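Local coordinates for ABC-type transport system, sugar-family extracellular solute-binding protein (Peptoclostridium difficile 630, PDB 6HNI) that binds tyrosine between its two lobes, probably to deliver it to an ABC transporter, and is a lipoprotein with adhesive properties, at residues Ser228-Glu242 against Glu247-Glu259. The protein carries 1 engineered substitution. Sequence-based numbering, arbitrary orientation. Where two conformers were deposited one is given.
Sequences SKIATENKIPVIAAE and EKGALACQGINYE. With TYR (tyrosine), chain B.
The side chains of E242 and Y258 cross at about a right angle, E242 CG coming obliquely to within 3.6 Å of Y258 CE1 and the carboxylate plane turned 61° from the ring. The chain of E242 bends at chi2 (91°), which carries OE2 to the bound tyrosine, whose phenol OH donates to E242 OE2 over a short 2.5 Å. OE1 of the same carboxylate caps the following helix at G244 N, so both oxygens are engaged and the group is held against rotation. Y258 suits its place because its ring borders the ligand ring, with OH 3.5 Å from CE2 of the bound tyrosine, while that OH bonds to D137, which also grips the ligand.

Farther from the pocket the backbones of strands 238-240 and 252-255 run nearly parallel, 19° apart, joined through a single bridge. A240 N donates to A252 O at 2.9 Å, and V238 O receives L251 N in its carbonyl plane. The small methyl of A250, just before strand 252-255, packs 3.9 Å from V238 CG1 and also touches A240 CB. Beyond these bonds waters bridge the backbones, one linking A240 O to Q254 N and another A241 O to I256 N.

At the other end S228 OG donates to G249 O from above the carbonyl plane at 2.7 Å. G249, with positive phi and no side chain, closes helix 243-247 in a Schellman motif and leaves room for S228 OG. This strand-helix-strand, right beside the ligand cleft, belongs to the two-lobed periplasmic-binding-protein fold, here closed on tyrosine.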
ATOM      1  N   SER A 228      13.373  -8.918   6.059  1.00 15.01           N
ATOM      2  CA  SER A 228      14.186  -9.542   5.027  1.00 14.95           C
ATOM      3  C   SER A 228      15.456 -10.207   5.596  1.00 14.68           C
ATOM      4  O   SER A 228      15.777 -11.352   5.266  1.00 16.68           O
ATOM      5  CB  SER A 228      14.592  -8.508   3.951  1.00 16.89           C
ATOM      6  OG  SER A 228      15.573  -9.046   3.067  1.00 18.58           O
ATOM      7  N   LYS A 229      16.171  -9.478   6.430  1.00 14.96           N
ATOM      8  CA  LYS A 229      17.435  -9.949   6.963  1.00 15.83           C
ATOM      9  C   LYS A 229      17.217 -11.251   7.754  1.00 14.45           C
ATOM     10  O   LYS A 229      17.917 -12.255   7.542  1.00 18.13           O
ATOM     11  CB  LYS A 229      18.082  -8.862   7.844  1.00 18.14           C
ATOM     12  CG  LYS A 229      19.502  -9.140   8.214  1.00 20.60           C
ATOM     13  CD  LYS A 229      20.503  -8.783   7.150  1.00 22.97           C
ATOM     14  CE  LYS A 229      21.888  -9.139   7.666  1.00 26.48           C
ATOM     15  NZ  LYS A 229      22.928  -8.698   6.716  1.00 34.95           N
ATOM     16  N   ILE A 230      16.244 -11.241   8.659  1.00 13.62           N
ATOM     17  CA  ILE A 230      15.979 -12.428   9.482  1.00 13.33           C
ATOM     18  C   ILE A 230      15.380 -13.577   8.644  1.00 14.82           C
ATOM     19  O   ILE A 230      15.730 -14.759   8.805  1.00 17.29           O
ATOM     20  CB  ILE A 230      15.076 -12.087  10.689  1.00 13.99           C
ATOM     21  CG1 ILE A 230      15.831 -11.136  11.638  1.00 16.37           C
ATOM     22  CG2 ILE A 230      14.657 -13.340  11.459  1.00 14.65           C
ATOM     23  CD1 ILE A 230      14.996 -10.421  12.651  1.00 16.60           C
ATOM     24  N   ALA A 231      14.460 -13.257   7.747  1.00 14.21           N
ATOM     25  CA  ALA A 231      13.860 -14.310   6.930  1.00 14.81           C
ATOM     26  C   ALA A 231      14.892 -15.002   6.046  1.00 15.86           C
ATOM     27  O   ALA A 231      14.905 -16.241   5.942  1.00 17.46           O
ATOM     28  CB  ALA A 231      12.740 -13.739   6.070  1.00 14.69           C
ATOM     29  N   THR A 232      15.737 -14.210   5.401  1.00 15.95           N
ATOM     30  CA  THR A 232      16.678 -14.695   4.422  1.00 17.19           C
ATOM     31  C   THR A 232      17.763 -15.534   5.106  1.00 17.20           C
ATOM     32  O   THR A 232      18.200 -16.547   4.562  1.00 21.40           O
ATOM     33  CB  THR A 232      17.275 -13.538   3.589  1.00 18.66           C
ATOM     34  OG1 THR A 232      16.197 -12.800   3.022  1.00 20.65           O
ATOM     35  CG2 THR A 232      18.131 -14.050   2.456  1.00 20.59           C
ATOM     36  N   GLU A 233      18.191 -15.117   6.291  1.00 18.12           N
ATOM     37  CA  GLU A 233      19.151 -15.906   7.107  1.00 18.18           C
ATOM     38  C   GLU A 233      18.635 -17.311   7.452  1.00 17.58           C
ATOM     39  O   GLU A 233      19.400 -18.258   7.497  1.00 23.51           O
ATOM     40  CB  GLU A 233      19.529 -15.148   8.395  1.00 22.83           C
ATOM     41  CG  GLU A 233      20.606 -14.113   8.141  1.00 29.05           C
ATOM     42  CD  GLU A 233      21.236 -13.486   9.373  1.00 38.40           C
ATOM     43  OE1 GLU A 233      20.890 -13.863  10.512  1.00 40.05           O
ATOM     44  OE2 GLU A 233      22.099 -12.592   9.180  1.00 44.58           O
ATOM     45  N   ASN A 234      17.305 -17.379   7.610  1.00 17.37           N
ATOM     46  CA  ASN A 234      16.530 -18.586   7.887  1.00 16.22           C
ATOM     47  C   ASN A 234      15.982 -19.309   6.652  1.00 15.26           C
ATOM     48  O   ASN A 234      15.233 -20.274   6.763  1.00 18.65           O
ATOM     49  CB  ASN A 234      15.488 -18.273   8.967  1.00 19.64           C
ATOM     50  CG  ASN A 234      16.150 -18.050  10.330  1.00 18.22           C
ATOM     51  OD1 ASN A 234      16.632 -19.004  10.922  1.00 20.08           O
ATOM     52  ND2 ASN A 234      16.262 -16.807  10.782  1.00 17.51           N
ATOM     53  N   LYS A 235      16.367 -18.818   5.449  1.00 18.52           N
ATOM     54  CA  LYS A 235      16.012 -19.440   4.162  1.00 18.61           C
ATOM     55  C   LYS A 235      14.494 -19.490   3.923  1.00 17.40           C
ATOM     56  O   LYS A 235      13.995 -20.392   3.275  1.00 20.25           O
ATOM     57  CB  LYS A 235      16.654 -20.846   4.005  1.00 20.56           C
ATOM     58  CG  LYS A 235      18.144 -20.874   4.229  1.00 25.32           C
ATOM     59  CD  LYS A 235      18.951 -20.073   3.236  1.00 32.46           C
ATOM     60  CE  LYS A 235      20.395 -20.026   3.721  1.00 39.79           C
ATOM     61  NZ  LYS A 235      21.340 -20.099   2.585  1.00 49.74           N
ATOM     62  N   ILE A 236      13.779 -18.482   4.439  1.00 15.35           N
ATOM     63  CA  ILE A 236      12.323 -18.344   4.254  0.50 14.84           C
ATOM     64  C   ILE A 236      12.078 -17.370   3.101  1.00 15.13           C
ATOM     65  O   ILE A 236      12.450 -16.197   3.227  1.00 16.20           O
ATOM     66  CB  ILE A 236      11.614 -17.811   5.534  0.50 15.50           C
ATOM     67  CG1 ILE A 236      11.871 -18.728   6.761  0.50 16.09           C
ATOM     68  CG2 ILE A 236      10.095 -17.694   5.337  0.50 17.73           C
ATOM     69  CD1 ILE A 236      11.362 -18.137   8.068  0.50 17.35           C
ATOM     70  N   PRO A 237      11.454 -17.855   1.992  1.00 13.78           N
ATOM     71  CA  PRO A 237      11.039 -16.901   0.912  1.00 14.51           C
ATOM     72  C   PRO A 237       9.939 -15.993   1.422  1.00 14.51           C
ATOM     73  O   PRO A 237       9.001 -16.418   2.109  1.00 15.42           O
ATOM     74  CB  PRO A 237      10.541 -17.815  -0.202  1.00 15.91           C
ATOM     75  CG  PRO A 237      10.851 -19.225   0.207  1.00 18.87           C
ATOM     76  CD  PRO A 237      11.120 -19.259   1.667  1.00 15.15           C
ATOM     77  N   VAL A 238      10.069 -14.723   1.072  1.00 14.21           N
ATOM     78  CA  VAL A 238       9.053 -13.722   1.387  1.00 12.69           C
ATOM     79  C   VAL A 238       8.391 -13.169   0.077  1.00 11.12           C
ATOM     80  O   VAL A 238       9.096 -12.635  -0.769  1.00 13.34           O
ATOM     81  CB  VAL A 238       9.691 -12.553   2.151  1.00 13.73           C
ATOM     82  CG1 VAL A 238       8.649 -11.549   2.515  1.00 14.75           C
ATOM     83  CG2 VAL A 238      10.397 -13.056   3.420  1.00 14.32           C
ATOM     84  N   ILE A 239       7.112 -13.418  -0.025  1.00 12.45           N
ATOM     85  CA  ILE A 239       6.300 -12.878  -1.148  1.00 12.59           C
ATOM     86  C   ILE A 239       5.583 -11.688  -0.584  1.00 12.23           C
ATOM     87  O   ILE A 239       4.812 -11.765   0.354  1.00 14.66           O
ATOM     88  CB  ILE A 239       5.300 -13.930  -1.642  1.00 13.91           C
ATOM     89  CG1 ILE A 239       5.997 -15.188  -2.155  1.00 16.62           C
ATOM     90  CG2 ILE A 239       4.398 -13.326  -2.699  1.00 13.78           C
ATOM     91  CD1 ILE A 239       7.089 -14.989  -3.147  1.00 21.09           C
ATOM     92  N   ALA A 240       5.744 -10.542  -1.279  1.00 11.24           N
ATOM     93  CA  ALA A 240       5.014  -9.333  -0.891  1.00 11.23           C
ATOM     94  C   ALA A 240       3.913  -9.033  -1.888  1.00 11.16           C
ATOM     95  O   ALA A 240       3.997  -9.438  -3.065  1.00 13.20           O
ATOM     96  CB  ALA A 240       5.950  -8.142  -0.818  1.00 12.76           C
ATOM     97  N   ALA A 241       2.931  -8.278  -1.436  1.00 11.76           N
ATOM     98  CA  ALA A 241       1.805  -7.854  -2.296  1.00 11.66           C
ATOM     99  C   ALA A 241       2.192  -6.859  -3.385  1.00 11.65           C
ATOM    100  O   ALA A 241       1.486  -6.810  -4.389  1.00 13.42           O
ATOM    101  CB  ALA A 241       0.711  -7.277  -1.445  1.00 12.54           C
ATOM    102  N   GLU A 242       3.276  -6.131  -3.205  1.00 11.41           N
ATOM    103  CA  GLU A 242       3.730  -5.121  -4.178  1.00 11.38           C
ATOM    104  C   GLU A 242       5.207  -4.943  -4.121  1.00 11.09           C
ATOM    105  O   GLU A 242       5.871  -5.607  -3.296  1.00 13.89           O
ATOM    106  CB  GLU A 242       2.956  -3.813  -4.006  1.00 13.05           C
ATOM    107  CG  GLU A 242       3.082  -3.118  -2.661  1.00 12.81           C
ATOM    108  CD  GLU A 242       4.202  -2.095  -2.557  1.00 13.46           C
ATOM    109  OE1 GLU A 242       4.768  -1.666  -3.609  1.00 15.32           O
ATOM    110  OE2 GLU A 242       4.523  -1.676  -1.405  1.00 14.23           O
ATOM    111  N   GLU A 247      11.962  -4.287  -3.303  1.00 15.36           N
ATOM    112  CA  GLU A 247      13.109  -3.385  -3.347  1.00 15.86           C
ATOM    113  C   GLU A 247      13.838  -3.332  -2.001  1.00 16.93           C
ATOM    114  O   GLU A 247      15.067  -3.172  -1.966  1.00 20.67           O
ATOM    115  CB  GLU A 247      12.710  -1.946  -3.744  1.00 18.49           C
ATOM    116  CG  GLU A 247      12.074  -1.807  -5.123  1.00 22.70           C
ATOM    117  CD  GLU A 247      11.602  -0.386  -5.425  1.00 32.82           C
ATOM    118  OE1 GLU A 247      11.475   0.469  -4.503  1.00 39.77           O
ATOM    119  OE2 GLU A 247      11.348  -0.126  -6.615  1.00 40.58           O
ATOM    120  N   LYS A 248      13.082  -3.533  -0.901  1.00 15.60           N
ATOM    121  CA  LYS A 248      13.621  -3.497   0.463  1.00 15.54           C
ATOM    122  C   LYS A 248      14.006  -4.892   1.005  1.00 16.16           C
ATOM    123  O   LYS A 248      14.335  -5.006   2.193  1.00 22.23           O
ATOM    124  CB  LYS A 248      12.627  -2.823   1.437  1.00 16.73           C
ATOM    125  CG  LYS A 248      12.261  -1.355   1.125  1.00 19.64           C
ATOM    126  CD  LYS A 248      13.450  -0.401   1.323  1.00 23.77           C
ATOM    127  CE  LYS A 248      13.166   1.052   0.969  1.00 26.47           C
ATOM    128  NZ  LYS A 248      14.489   1.733   0.962  1.00 38.32           N
ATOM    129  N   GLY A 249      14.017  -5.931   0.161  1.00 15.23           N
ATOM    130  CA  GLY A 249      14.530  -7.218   0.505  1.00 14.43           C
ATOM    131  C   GLY A 249      13.572  -8.394   0.594  1.00 15.18           C
ATOM    132  O   GLY A 249      14.002  -9.471   0.947  1.00 17.14           O
ATOM    133  N   ALA A 250      12.302  -8.246   0.271  1.00 13.21           N
ATOM    134  CA  ALA A 250      11.456  -9.407  -0.008  1.00 12.74           C
ATOM    135  C   ALA A 250      11.946 -10.094  -1.300  1.00 12.94           C
ATOM    136  O   ALA A 250      12.608  -9.489  -2.136  1.00 15.80           O
ATOM    137  CB  ALA A 250       9.983  -9.002  -0.140  1.00 14.00           C
ATOM    138  N   LEU A 251      11.525 -11.341  -1.517  1.00 12.71           N
ATOM    139  CA  LEU A 251      11.944 -12.052  -2.705  1.00 13.62           C
ATOM    140  C   LEU A 251      11.212 -11.626  -3.974  1.00 13.98           C
ATOM    141  O   LEU A 251      11.856 -11.398  -5.006  1.00 14.00           O
ATOM    142  CB  LEU A 251      11.778 -13.563  -2.550  1.00 13.99           C
ATOM    143  CG  LEU A 251      12.068 -14.442  -3.747  1.00 14.80           C
ATOM    144  CD1 LEU A 251      13.505 -14.277  -4.177  1.00 16.15           C
ATOM    145  CD2 LEU A 251      11.746 -15.907  -3.444  1.00 14.81           C
ATOM    146  N   ALA A 252       9.887 -11.578  -3.906  1.00 12.62           N
ATOM    147  CA  ALA A 252       9.100 -11.398  -5.136  1.00 13.68           C
ATOM    148  C   ALA A 252       7.718 -10.878  -4.880  1.00 11.97           C
ATOM    149  O   ALA A 252       7.186 -10.988  -3.767  1.00 11.95           O
ATOM    150  CB  ALA A 252       8.999 -12.694  -5.899  1.00 15.20           C
ATOM    151  N   CYS A 253       7.124 -10.300  -5.936  1.00 12.60           N
ATOM    152  CA  CYS A 253       5.740  -9.852  -5.930  1.00 12.54           C
ATOM    153  C   CYS A 253       5.149  -9.937  -7.331  1.00 13.42           C
ATOM    154  O   CYS A 253       5.888 -10.051  -8.314  1.00 13.53           O
ATOM    155  CB  CYS A 253       5.663  -8.417  -5.429  1.00 11.71           C
ATOM    156  SG  CYS A 253       6.264  -7.215  -6.646  1.00 16.43           S
ATOM    157  N   GLN A 254       3.819  -9.872  -7.396  1.00 11.52           N
ATOM    158  CA  GLN A 254       3.110  -9.707  -8.647  1.00 11.84           C
ATOM    159  C   GLN A 254       2.050  -8.645  -8.315  1.00 12.48           C
ATOM    160  O   GLN A 254       0.932  -8.950  -7.871  1.00 14.71           O
ATOM    161  CB  GLN A 254       2.467 -11.012  -9.131  1.00 12.63           C
ATOM    162  CG  GLN A 254       1.767 -10.860 -10.466  1.00 14.15           C
ATOM    163  CD  GLN A 254       1.288 -12.170 -11.032  1.00 15.65           C
ATOM    164  OE1 GLN A 254       1.061 -13.184 -10.283  1.00 21.06           O
ATOM    165  NE2 GLN A 254       1.157 -12.199 -12.298  1.00 17.51           N
ATOM    166  N   GLY A 255       2.461  -7.385  -8.473  1.00 12.84           N
ATOM    167  CA  GLY A 255       1.702  -6.264  -7.960  1.00 12.28           C
ATOM    168  C   GLY A 255       1.536  -5.092  -8.906  1.00 12.33           C
ATOM    169  O   GLY A 255       2.078  -5.113  -9.993  1.00 13.80           O
ATOM    170  N   ILE A 256       0.774  -4.135  -8.414  1.00 11.42           N
ATOM    171  CA  ILE A 256       0.399  -2.953  -9.235  1.00 11.70           C
ATOM    172  C   ILE A 256       1.467  -1.899  -9.187  1.00 12.22           C
ATOM    173  O   ILE A 256       2.417  -1.901  -8.383  1.00 13.59           O
ATOM    174  CB  ILE A 256      -0.934  -2.375  -8.767  1.00 12.81           C
ATOM    175  CG1 ILE A 256      -0.787  -1.720  -7.379  1.00 12.93           C
ATOM    176  CG2 ILE A 256      -2.048  -3.406  -8.873  1.00 13.77           C
ATOM    177  CD1 ILE A 256      -1.899  -0.801  -6.979  1.00 14.77           C
ATOM    178  N   ASN A 257       1.316  -0.929 -10.094  1.00 12.74           N
ATOM    179  CA  ASN A 257       2.266   0.207 -10.206  1.00 12.89           C
ATOM    180  C   ASN A 257       1.699   1.391  -9.473  1.00 11.96           C
ATOM    181  O   ASN A 257       0.701   2.039  -9.915  1.00 13.19           O
ATOM    182  CB  ASN A 257       2.482   0.519 -11.707  1.00 12.54           C
ATOM    183  CG  ASN A 257       3.491   1.616 -11.963  1.00 14.75           C
ATOM    184  OD1 ASN A 257       3.536   2.609 -11.257  1.00 16.43           O
ATOM    185  ND2 ASN A 257       4.281   1.456 -13.050  1.00 20.57           N
ATOM    186  N   TYR A 258       2.337   1.741  -8.361  1.00 12.05           N
ATOM    187  CA  TYR A 258       1.791   2.786  -7.495  1.00 11.68           C
ATOM    188  C   TYR A 258       1.969   4.218  -8.065  1.00 12.44           C
ATOM    189  O   TYR A 258       1.123   5.079  -7.807  1.00 13.54           O
ATOM    190  CB  TYR A 258       2.405   2.683  -6.103  1.00 10.48           C
ATOM    191  CG  TYR A 258       1.666   1.682  -5.212  1.00 10.79           C
ATOM    192  CD1 TYR A 258       1.921   0.301  -5.325  1.00 10.94           C
ATOM    193  CD2 TYR A 258       0.748   2.085  -4.296  1.00 10.74           C
ATOM    194  CE1 TYR A 258       1.250  -0.588  -4.527  1.00 12.11           C
ATOM    195  CE2 TYR A 258       0.105   1.164  -3.438  1.00 10.61           C
ATOM    196  CZ  TYR A 258       0.360  -0.171  -3.611  1.00 11.27           C
ATOM    197  OH  TYR A 258      -0.252  -1.110  -2.771  1.00 12.70           O
ATOM    198  N   GLU A 259       3.026   4.430  -8.833  1.00 11.87           N
ATOM    199  CA  GLU A 259       3.159   5.752  -9.509  1.00 11.84           C
ATOM    200  C   GLU A 259       1.980   5.932 -10.443  1.00 11.41           C
ATOM    201  O   GLU A 259       1.387   7.047 -10.497  1.00 13.43           O
ATOM    202  CB  GLU A 259       4.478   5.861 -10.229  1.00 13.61           C
ATOM    203  CG  GLU A 259       4.618   7.306 -10.761  1.00 15.50           C
ATOM    204  CD  GLU A 259       5.975   7.664 -11.367  1.00 18.77           C
ATOM    205  OE1 GLU A 259       7.021   7.031 -11.051  1.00 19.92           O
ATOM    206  OE2 GLU A 259       5.995   8.647 -12.149  1.00 21.76           O
TER
HETATM  207  N   TYR B 401      -2.684  -0.548   1.347  1.00 10.93           N
HETATM  208  CA  TYR B 401      -2.147   0.286   2.437  1.00 10.93           C
HETATM  209  C   TYR B 401      -3.279   1.069   3.082  1.00 11.51           C
HETATM  210  O   TYR B 401      -2.993   1.932   3.903  1.00 11.91           O
HETATM  211  CB  TYR B 401      -0.924   1.119   2.006  1.00 10.40           C
HETATM  212  CG  TYR B 401       0.255   0.274   1.652  1.00  9.31           C
HETATM  213  CD1 TYR B 401       0.911  -0.479   2.670  1.00 10.39           C
HETATM  214  CD2 TYR B 401       0.720   0.114   0.382  1.00 11.24           C
HETATM  215  CE1 TYR B 401       1.942  -1.322   2.346  1.00 11.71           C
HETATM  216  CE2 TYR B 401       1.757  -0.727   0.041  1.00 10.99           C
HETATM  217  CZ  TYR B 401       2.387  -1.478   1.061  1.00 11.01           C
HETATM  218  OH  TYR B 401       3.422  -2.335   0.741  1.00 12.96           O
HETATM  219  OXT TYR B 401      -4.434   0.770   2.857  1.00 11.69           O
HETATM  220  O   HOH W   1      13.573 -11.931   2.196  1.00 27.86           O
HETATM  221  O   HOH W   2       2.445 -10.381  -4.985  1.00 14.07           O
HETATM  222  O   HOH W   3      -0.085  -4.846  -5.782  1.00 13.92           O
HETATM  223  O   HOH W   4       0.084  -8.897  -5.263  1.00 14.91           O